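Local coordinates for protein beta-xylanase (PDB 6SGF) that is a gut bacterial xylanase, probably cleaving internal beta-1,4-xylosidic linkages, of which this piece is the low-affinity xylan-binding module CBM86, at residues L14-G19 against N39-T44; G4-F9 against S125-L130. All blocks are in the same frame, centred on the assembly; numbering follows the deposited sequence.

Interaction 1: residues L14-G19 against N39-T44. With XYP (beta-D-xylopyranose), chain H.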
ATOM      1  N   LEU B  14       4.511   4.064   8.231  1.00 19.95           N
ATOM      2  CA  LEU B  14       5.874   3.785   8.648  1.00 17.55           C
ATOM      3  C   LEU B  14       6.514   5.120   9.018  1.00 19.48           C
ATOM      4  O   LEU B  14       6.649   6.002   8.171  1.00 24.03           O
ATOM      5  CB  LEU B  14       6.632   3.075   7.523  1.00 16.72           C
ATOM      6  CG  LEU B  14       6.101   1.687   7.157  1.00 23.18           C
ATOM      7  CD1 LEU B  14       6.805   1.176   5.922  1.00 22.80           C
ATOM      8  CD2 LEU B  14       6.316   0.749   8.346  1.00 22.77           C
ATOM      9  N   LYS B  15       6.986   5.235  10.242  1.00 19.70           N
ATOM     10  CA  LYS B  15       7.641   6.472  10.712  1.00 19.77           C
ATOM     11  C   LYS B  15       9.150   6.331  10.622  1.00 16.74           C
ATOM     12  O   LYS B  15       9.638   5.296  10.926  1.00 19.71           O
ATOM     13  CB  LYS B  15       7.266   6.769  12.149  1.00 28.23           C
ATOM     14  CG  LYS B  15       6.110   7.728  12.277  1.00 39.59           C
ATOM     15  CD  LYS B  15       4.798   7.045  12.371  1.00 52.96           C
ATOM     16  CE  LYS B  15       3.641   8.019  12.300  1.00 48.18           C
ATOM     17  NZ  LYS B  15       2.816   7.774  11.101  1.00 51.89           N
ATOM     18  N   VAL B  16       9.839   7.375  10.203  1.00 15.97           N
ATOM     19  CA  VAL B  16      11.288   7.303  10.050  1.00 17.20           C
ATOM     20  C   VAL B  16      11.931   7.332  11.440  1.00 24.00           C
ATOM     21  O   VAL B  16      11.708   8.246  12.233  1.00 21.20           O
ATOM     22  CB  VAL B  16      11.839   8.446   9.182  1.00 22.14           C
ATOM     23  CG1 VAL B  16      13.400   8.404   9.183  1.00 21.97           C
ATOM     24  CG2 VAL B  16      11.340   8.353   7.743  1.00 20.83           C
ATOM     25  N   ALA B  17      12.741   6.318  11.725  1.00 16.59           N
ATOM     26  CA  ALA B  17      13.492   6.284  12.979  1.00 18.02           C
ATOM     27  C   ALA B  17      14.849   6.987  12.849  1.00 26.28           C
ATOM     28  O   ALA B  17      15.315   7.663  13.778  1.00 22.44           O
ATOM     29  CB  ALA B  17      13.714   4.837  13.438  1.00 22.92           C
ATOM     30  N   TRP B  18      15.492   6.831  11.700  1.00 18.23           N
ATOM     31  CA  TRP B  18      16.837   7.332  11.461  1.00 20.02           C
ATOM     32  C   TRP B  18      17.033   7.339   9.960  1.00 18.46           C
ATOM     33  O   TRP B  18      16.514   6.468   9.253  1.00 17.97           O
ATOM     34  CB  TRP B  18      17.889   6.455  12.130  1.00 19.63           C
ATOM     35  CG  TRP B  18      19.301   6.970  12.141  1.00 22.85           C
ATOM     36  CD1 TRP B  18      19.896   7.696  13.147  1.00 26.86           C
ATOM     37  CD2 TRP B  18      20.320   6.769  11.139  1.00 18.55           C
ATOM     38  NE1 TRP B  18      21.216   7.951  12.838  1.00 28.62           N
ATOM     39  CE2 TRP B  18      21.505   7.392  11.614  1.00 21.94           C
ATOM     40  CE3 TRP B  18      20.347   6.137   9.906  1.00 18.59           C
ATOM     41  CZ2 TRP B  18      22.690   7.413  10.879  1.00 23.45           C
ATOM     42  CZ3 TRP B  18      21.527   6.139   9.178  1.00 24.41           C
ATOM     43  CH2 TRP B  18      22.694   6.781   9.675  1.00 20.29           C
ATOM     44  N   GLY B  19      17.733   8.331   9.471  1.00 17.01           N
ATOM     45  CA  GLY B  19      18.077   8.306   8.072  1.00 17.64           C
ATOM     46  C   GLY B  19      19.078   9.347   7.644  1.00 19.16           C
ATOM     47  O   GLY B  19      18.871  10.542   7.885  1.00 20.57           O
ATOM     48  N   ASN B  39      24.272   5.441   2.448  1.00 18.53           N
ATOM     49  CA  ASN B  39      23.123   6.236   2.860  1.00 16.73           C
ATOM     50  C   ASN B  39      21.899   5.318   2.942  1.00 15.80           C
ATOM     51  O   ASN B  39      21.712   4.416   2.118  1.00 14.52           O
ATOM     52  CB  ASN B  39      22.805   7.358   1.852  1.00 18.30           C
ATOM     53  CG  ASN B  39      23.556   8.686   2.106  1.00 22.89           C
ATOM     54  OD1 ASN B  39      23.344   9.649   1.369  1.00 23.43           O
ATOM     55  ND2 ASN B  39      24.410   8.737   3.108  1.00 21.29           N
ATOM     56  N   GLN B  40      21.045   5.573   3.914  1.00 15.28           N
ATOM     57  CA  GLN B  40      19.955   4.654   4.199  1.00 17.29           C
ATOM     58  C   GLN B  40      18.888   5.330   5.060  1.00 17.67           C
ATOM     59  O   GLN B  40      19.093   6.412   5.642  1.00 15.13           O
ATOM     60  CB  GLN B  40      20.468   3.400   4.897  1.00 17.73           C
ATOM     61  CG  GLN B  40      20.973   3.709   6.278  1.00 20.28           C
ATOM     62  CD  GLN B  40      21.630   2.513   6.928  1.00 21.30           C
ATOM     63  OE1 GLN B  40      21.003   1.471   7.142  1.00 18.24           O
ATOM     64  NE2 GLN B  40      22.897   2.654   7.238  1.00 17.36           N
ATOM     65  N   VAL B  41      17.736   4.651   5.142  1.00 13.57           N
ATOM     66  CA  VAL B  41      16.625   5.058   5.996  1.00 12.84           C
ATOM     67  C   VAL B  41      16.206   3.848   6.802  1.00 16.19           C
ATOM     68  O   VAL B  41      16.276   2.712   6.319  1.00 15.87           O
ATOM     69  CB  VAL B  41      15.427   5.597   5.189  1.00 14.25           C
ATOM     70  CG1 VAL B  41      14.299   6.055   6.119  1.00 18.84           C
ATOM     71  CG2 VAL B  41      15.857   6.720   4.313  1.00 19.51           C
ATOM     72  N   LYS B  42      15.811   4.084   8.041  1.00 13.97           N
ATOM     73  CA  LYS B  42      15.289   3.054   8.921  1.00 15.02           C
ATOM     74  C   LYS B  42      13.906   3.493   9.379  1.00 16.82           C
ATOM     75  O   LYS B  42      13.751   4.621   9.836  1.00 16.36           O
ATOM     76  CB  LYS B  42      16.200   2.838  10.127  1.00 14.68           C
ATOM     77  CG  LYS B  42      15.593   1.911  11.164  1.00 22.39           C
ATOM     78  CD  LYS B  42      16.523   1.772  12.392  1.00 19.51           C
ATOM     79  CE  LYS B  42      15.945   0.855  13.423  1.00 21.36           C
ATOM     80  NZ  LYS B  42      16.834   0.699  14.625  1.00 28.27           N
ATOM     81  N   TRP B  43      12.901   2.623   9.220  1.00 13.42           N
ATOM     82  CA  TRP B  43      11.542   2.918   9.647  1.00 15.71           C
ATOM     83  C   TRP B  43      11.101   1.983  10.774  1.00 18.00           C
ATOM     84  O   TRP B  43      11.299   0.767  10.692  1.00 17.60           O
ATOM     85  CB  TRP B  43      10.538   2.757   8.514  1.00 17.78           C
ATOM     86  CG  TRP B  43      10.614   3.652   7.348  1.00 15.81           C
ATOM     87  CD1 TRP B  43       9.928   4.817   7.155  1.00 16.90           C
ATOM     88  CD2 TRP B  43      11.360   3.417   6.159  1.00 16.32           C
ATOM     89  NE1 TRP B  43      10.235   5.345   5.910  1.00 19.06           N
ATOM     90  CE2 TRP B  43      11.102   4.494   5.281  1.00 16.58           C
ATOM     91  CE3 TRP B  43      12.243   2.406   5.754  1.00 15.50           C
ATOM     92  CZ2 TRP B  43      11.670   4.573   4.027  1.00 17.21           C
ATOM     93  CZ3 TRP B  43      12.816   2.494   4.512  1.00 16.58           C
ATOM     94  CH2 TRP B  43      12.524   3.563   3.654  1.00 19.57           C
ATOM     95  N   THR B  44      10.407   2.540  11.765  1.00 15.91           N
ATOM     96  CA  THR B  44       9.810   1.762  12.832  1.00 18.07           C
ATOM     97  C   THR B  44       8.448   1.225  12.409  1.00 22.66           C
ATOM     98  O   THR B  44       7.677   1.904  11.721  1.00 18.65           O
ATOM     99  CB  THR B  44       9.641   2.619  14.097  1.00 27.49           C
ATOM    100  OG1 THR B  44      10.885   3.264  14.427  1.00 29.77           O
ATOM    101  CG2 THR B  44       9.193   1.721  15.277  1.00 29.65           C
TER
HETATM  102  C1  XYP H   2      26.728   1.005   7.493  1.00 22.39           C
HETATM  103  C2  XYP H   2      25.488   0.186   7.127  1.00 23.43           C
HETATM  104  C3  XYP H   2      25.890  -1.209   6.797  1.00 17.42           C
HETATM  105  C4  XYP H   2      27.043  -1.264   5.821  1.00 17.59           C
HETATM  106  C5  XYP H   2      28.248  -0.416   6.253  1.00 20.01           C
HETATM  107  O2  XYP H   2      24.547   0.293   8.198  1.00 22.04           O
HETATM  108  O3  XYP H   2      24.733  -1.875   6.214  1.00 18.14           O
HETATM  109  O4  XYP H   2      27.423  -2.645   5.718  1.00 18.88           O
HETATM  110  O5  XYP H   2      27.754   0.953   6.410  1.00 20.90           O
HETATM  111  O   HOH W   1       5.170   3.193  12.339  1.00 28.47           O

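Interaction 2: residues G4-F9 against S125-L130. With CD (cadmium ion), chain S.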
ATOM      1  N   GLY B   4       0.358 -17.523   6.766  1.00 40.53           N
ATOM      2  CA  GLY B   4      -0.588 -17.136   5.739  1.00 45.35           C
ATOM      3  C   GLY B   4      -1.178 -15.765   6.003  1.00 35.97           C
ATOM      4  O   GLY B   4      -1.558 -15.078   5.069  1.00 35.00           O
ATOM      5  N   VAL B   5      -1.225 -15.362   7.275  1.00 33.16           N
ATOM      6  CA  VAL B   5      -1.755 -14.049   7.623  1.00 34.93           C
ATOM      7  C   VAL B   5      -0.764 -13.000   7.144  1.00 37.52           C
ATOM      8  O   VAL B   5       0.455 -13.195   7.244  1.00 23.89           O
ATOM      9  CB  VAL B   5      -1.973 -13.953   9.141  1.00 28.73           C
ATOM     10  CG1 VAL B   5      -2.117 -12.509   9.588  1.00 38.85           C
ATOM     11  CG2 VAL B   5      -3.197 -14.767   9.549  1.00 44.23           C
ATOM     12  N   LYS B   6      -1.271 -11.896   6.618  1.00 27.52           N
ATOM     13  CA  LYS B   6      -0.398 -10.824   6.120  1.00 26.90           C
ATOM     14  C   LYS B   6      -0.647  -9.535   6.864  1.00 32.47           C
ATOM     15  O   LYS B   6      -1.768  -9.132   6.979  1.00 36.62           O
ATOM     16  CB  LYS B   6      -0.659 -10.509   4.663  1.00 33.06           C
ATOM     17  CG  LYS B   6      -0.229 -11.575   3.696  1.00 35.07           C
ATOM     18  CD  LYS B   6      -0.436 -11.111   2.329  1.00 34.93           C
ATOM     19  CE  LYS B   6       0.241 -11.974   1.315  1.00 43.59           C
ATOM     20  NZ  LYS B   6      -0.411 -13.289   1.239  1.00 50.02           N
ATOM     21  N   LYS B   7       0.395  -8.993   7.431  1.00 22.05           N
ATOM     22  CA  LYS B   7       0.361  -7.667   8.010  1.00 17.96           C
ATOM     23  C   LYS B   7       1.002  -6.701   7.013  1.00 22.78           C
ATOM     24  O   LYS B   7       2.188  -6.832   6.693  1.00 21.17           O
ATOM     25  CB  LYS B   7       1.099  -7.664   9.345  1.00 21.04           C
ATOM     26  CG  LYS B   7       0.377  -8.351  10.530  1.00 31.92           C
ATOM     27  CD  LYS B   7      -1.129  -8.018  10.623  1.00 43.22           C
ATOM     28  CE  LYS B   7      -1.488  -6.534  10.308  1.00 48.60           C
ATOM     29  NZ  LYS B   7      -1.505  -5.579  11.449  1.00 54.32           N
ATOM     30  N   VAL B   8       0.219  -5.772   6.476  1.00 23.46           N
ATOM     31  CA  VAL B   8       0.683  -4.886   5.409  1.00 14.94           C
ATOM     32  C   VAL B   8       0.726  -3.474   5.948  1.00 19.27           C
ATOM     33  O   VAL B   8      -0.269  -2.990   6.485  1.00 17.97           O
ATOM     34  CB  VAL B   8      -0.236  -4.939   4.174  1.00 22.96           C
ATOM     35  CG1 VAL B   8       0.224  -3.926   3.136  1.00 20.02           C
ATOM     36  CG2 VAL B   8      -0.305  -6.313   3.561  1.00 25.29           C
ATOM     37  N   PHE B   9       1.845  -2.793   5.772  1.00 16.97           N
ATOM     38  CA  PHE B   9       1.950  -1.387   6.139  1.00 18.46           C
ATOM     39  C   PHE B   9       2.281  -0.566   4.908  1.00 17.72           C
ATOM     40  O   PHE B   9       3.377  -0.706   4.340  1.00 17.66           O
ATOM     41  CB  PHE B   9       3.011  -1.191   7.220  1.00 18.75           C
ATOM     42  CG  PHE B   9       2.840  -2.089   8.393  1.00 19.42           C
ATOM     43  CD1 PHE B   9       1.727  -1.981   9.202  1.00 20.45           C
ATOM     44  CD2 PHE B   9       3.775  -3.065   8.670  1.00 18.30           C
ATOM     45  CE1 PHE B   9       1.554  -2.829  10.296  1.00 30.93           C
ATOM     46  CE2 PHE B   9       3.617  -3.919   9.761  1.00 25.90           C
ATOM     47  CZ  PHE B   9       2.497  -3.792  10.578  1.00 29.83           C
ATOM     48  N   SER B 125       5.156   0.017   0.163  1.00 12.83           N
ATOM     49  CA  SER B 125       4.584  -0.742   1.256  1.00 13.73           C
ATOM     50  C   SER B 125       5.575  -1.804   1.684  1.00 13.95           C
ATOM     51  O   SER B 125       6.477  -2.164   0.925  1.00 12.68           O
ATOM     52  CB  SER B 125       3.275  -1.398   0.844  1.00 15.90           C
ATOM     53  OG  SER B 125       3.483  -2.407  -0.124  1.00 15.72           O
ATOM     54  N   VAL B 126       5.362  -2.318   2.889  1.00 15.17           N
ATOM     55  CA  VAL B 126       6.081  -3.477   3.408  1.00 13.71           C
ATOM     56  C   VAL B 126       5.062  -4.453   3.973  1.00 15.55           C
ATOM     57  O   VAL B 126       4.172  -4.059   4.732  1.00 18.21           O
ATOM     58  CB  VAL B 126       7.108  -3.083   4.483  1.00 14.73           C
ATOM     59  CG1 VAL B 126       7.880  -4.342   4.938  1.00 17.35           C
ATOM     60  CG2 VAL B 126       8.059  -2.004   3.940  1.00 17.64           C
ATOM     61  N   THR B 127       5.170  -5.713   3.561  1.00 14.94           N
ATOM     62  CA  THR B 127       4.225  -6.763   3.921  1.00 15.47           C
ATOM     63  C   THR B 127       4.931  -7.871   4.688  1.00 18.74           C
ATOM     64  O   THR B 127       5.967  -8.359   4.245  1.00 15.51           O
ATOM     65  CB  THR B 127       3.583  -7.379   2.675  1.00 20.80           C
ATOM     66  OG1 THR B 127       2.757  -6.403   2.002  1.00 20.57           O
ATOM     67  CG2 THR B 127       2.755  -8.592   3.113  1.00 22.47           C
ATOM     68  N   PHE B 128       4.367  -8.264   5.828  1.00 17.74           N
ATOM     69  CA  PHE B 128       4.849  -9.387   6.625  1.00 18.39           C
ATOM     70  C   PHE B 128       3.880 -10.541   6.475  1.00 21.83           C
ATOM     71  O   PHE B 128       2.712 -10.419   6.862  1.00 23.99           O
ATOM     72  CB  PHE B 128       4.966  -8.981   8.080  1.00 18.83           C
ATOM     73  CG  PHE B 128       5.975  -7.897   8.293  1.00 21.26           C
ATOM     74  CD1 PHE B 128       5.654  -6.583   8.032  1.00 15.03           C
ATOM     75  CD2 PHE B 128       7.247  -8.210   8.704  1.00 22.76           C
ATOM     76  CE1 PHE B 128       6.588  -5.589   8.198  1.00 23.92           C
ATOM     77  CE2 PHE B 128       8.194  -7.209   8.889  1.00 21.55           C
ATOM     78  CZ  PHE B 128       7.861  -5.901   8.613  1.00 17.37           C
ATOM     79  N   GLU B 129       4.338 -11.633   5.870  1.00 18.56           N
ATOM     80  CA  GLU B 129       3.528 -12.835   5.777  1.00 20.43           C
ATOM     81  C   GLU B 129       3.956 -13.822   6.856  1.00 22.97           C
ATOM     82  O   GLU B 129       5.128 -14.219   6.913  1.00 19.97           O
ATOM     83  CB  GLU B 129       3.588 -13.499   4.412  1.00 21.43           C
ATOM     84  CG  GLU B 129       2.617 -14.687   4.427  1.00 28.91           C
ATOM     85  CD  GLU B 129       2.191 -15.105   3.074  1.00 33.71           C
ATOM     86  OE1 GLU B 129       2.629 -14.426   2.122  1.00 32.93           O
ATOM     87  OE2 GLU B 129       1.432 -16.106   2.955  1.00 36.16           O
ATOM     88  N   LEU B 130       3.018 -14.237   7.683  1.00 21.83           N
ATOM     89  CA  LEU B 130       3.353 -15.088   8.813  1.00 20.74           C
ATOM     90  C   LEU B 130       3.401 -16.544   8.358  1.00 20.88           C
ATOM     91  O   LEU B 130       2.816 -16.933   7.348  1.00 21.26           O
ATOM     92  CB  LEU B 130       2.344 -14.915   9.935  1.00 23.22           C
ATOM     93  CG  LEU B 130       2.062 -13.465  10.351  1.00 29.53           C
ATOM     94  CD1 LEU B 130       1.175 -13.448  11.570  1.00 39.48           C
ATOM     95  CD2 LEU B 130       3.370 -12.713  10.602  1.00 33.50           C
TER
HETATM   96 CD    CD S 205       1.895 -16.024   0.423  1.00 47.12          CD

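Interaction 1: residues L14-G19 against N39-T44
The indole edge of Trp18 meets Gln40 at CZ3, which lies 3.8 Å from Gln40 CG, close to the ring plane. The indole stands almost upright to the Gln40 amide, their planes 88° apart. On the far side of the sheet, one face of the Trp43 indole is covered by Val41, whose CG1 sits 3.6 Å above the ring centre. Leu14 CB touches Trp43 CD1 at 3.7 Å, and Val16 CG2 comes in obliquely at the same distance from Trp43 NE1. Trp30 also meets the Trp43 ring, and NE1 of Trp30 hydrogen-bonds to Leu14 O.

The backbones pair as antiparallel strands interrupted by a classic beta bulge, in which Ala17 and Trp18 stand against the single Lys42. Lys42 O takes a 2.7 Å hydrogen bond from Ala17 N. Trp18 N adds a weak bond to Lys42 O at 3.4 Å. Lys42 N returns a bond to Trp18 O, and Thr44 N bonds to Lys15 O.

Gln40, a residue of the xylan-binding pocket, carries the contact to the sugar. Its CG stands between backbone N and carbonyl carbon (chi1 68°). Beyond CG the chain is extended, and Gln40 NE2 donates to O2 of the xylose over 3.0 Å, nearly straight at 169°. OE1 accepts from Lys71 NZ, which also binds xylose, as does Asp78. An alanine at Gln40 would probably leave xylose O2 without this donor and Lys71 NZ without this amide acceptor, and open a gap at the Trp18 edge. With both ends of the amide engaged its flip is fixed, and the sugar hydroxyl meets a neutral N-H.

Interaction 2: residues G4-F9 against S125-L130
Phe9 and Phe128 meet rim to rim on the inner face of an antiparallel strand pair, Phe9 CE2 lying 3.7 Å from Phe128 CE1. They touch without stacking; the ring planes are inclined at 61° and the centroids are 5.9 Å apart. Lys7 O sits at the Phe128 edge, in its plane, while also accepting from Phe128 N at 2.7 Å. Lys7 N answers to Phe128 O, and a second reciprocal pair joins Phe9 N to Val126 O and Val126 N to Phe9 O.

On the opposite face Val8 packs on Thr127, with Val8 CG2 3.4 Å from Thr127 OG1. Beside them Lys6 reaches Glu129 through a salt bridge whose hydrogen bond, Lys6 NZ to Glu129 OE1, is weak at 3.4 Å. The Lys6 chain runs extended to CE and then bends at chi4 (69°), which brings NZ to that oxygen. Toward the strand end Val5 and Leu130 lie side by side, Val5 CG1 4.0 Å from Leu130 CD1.

Farther out, Leu45, Ile49, Val57 and Val107 close round Phe128, and Phe9 and Phe128 thus point into the core between the two sheets of the beta-sandwich. Lys7 curls away to a salt bridge with Glu47, and Ser125 OG is held by Gln60. Val8 of the second subunit in the assembly packs on Val8, so this face continues into the contact between the two copies.

The Glu129 carboxylate grips a cadmium ion with both oxygens, OE2 at 2.6 Å. Sharing OE1 between metal and lysine probably keeps the carboxylate ionised, and repulsion between the two cations may weaken the lysine bond.

In the fold
Both contacts pair antiparallel strands, but in different sheets of this all-beta module. Interaction 1 joins strand 15-19, outermost in the five-strand sheet, to strand 40-50; interaction 2 joins strand 6-10 to strand 119-130 in the other sheet. Their centres lie about 19 Å apart. Along the chain the segments of interaction 1 come between those of interaction 2, which brings the two ends of the module together. A short loop leads from strand 6-10 to strand 15-19, and Leu14 in it packs on both segments of interaction 2, CD1 on Val126 CG2 and CD2 on Phe9 CB, each at 4.0 Å. Shared packing thus links the terminal strands with the sheet whose Gln40 touches xylose.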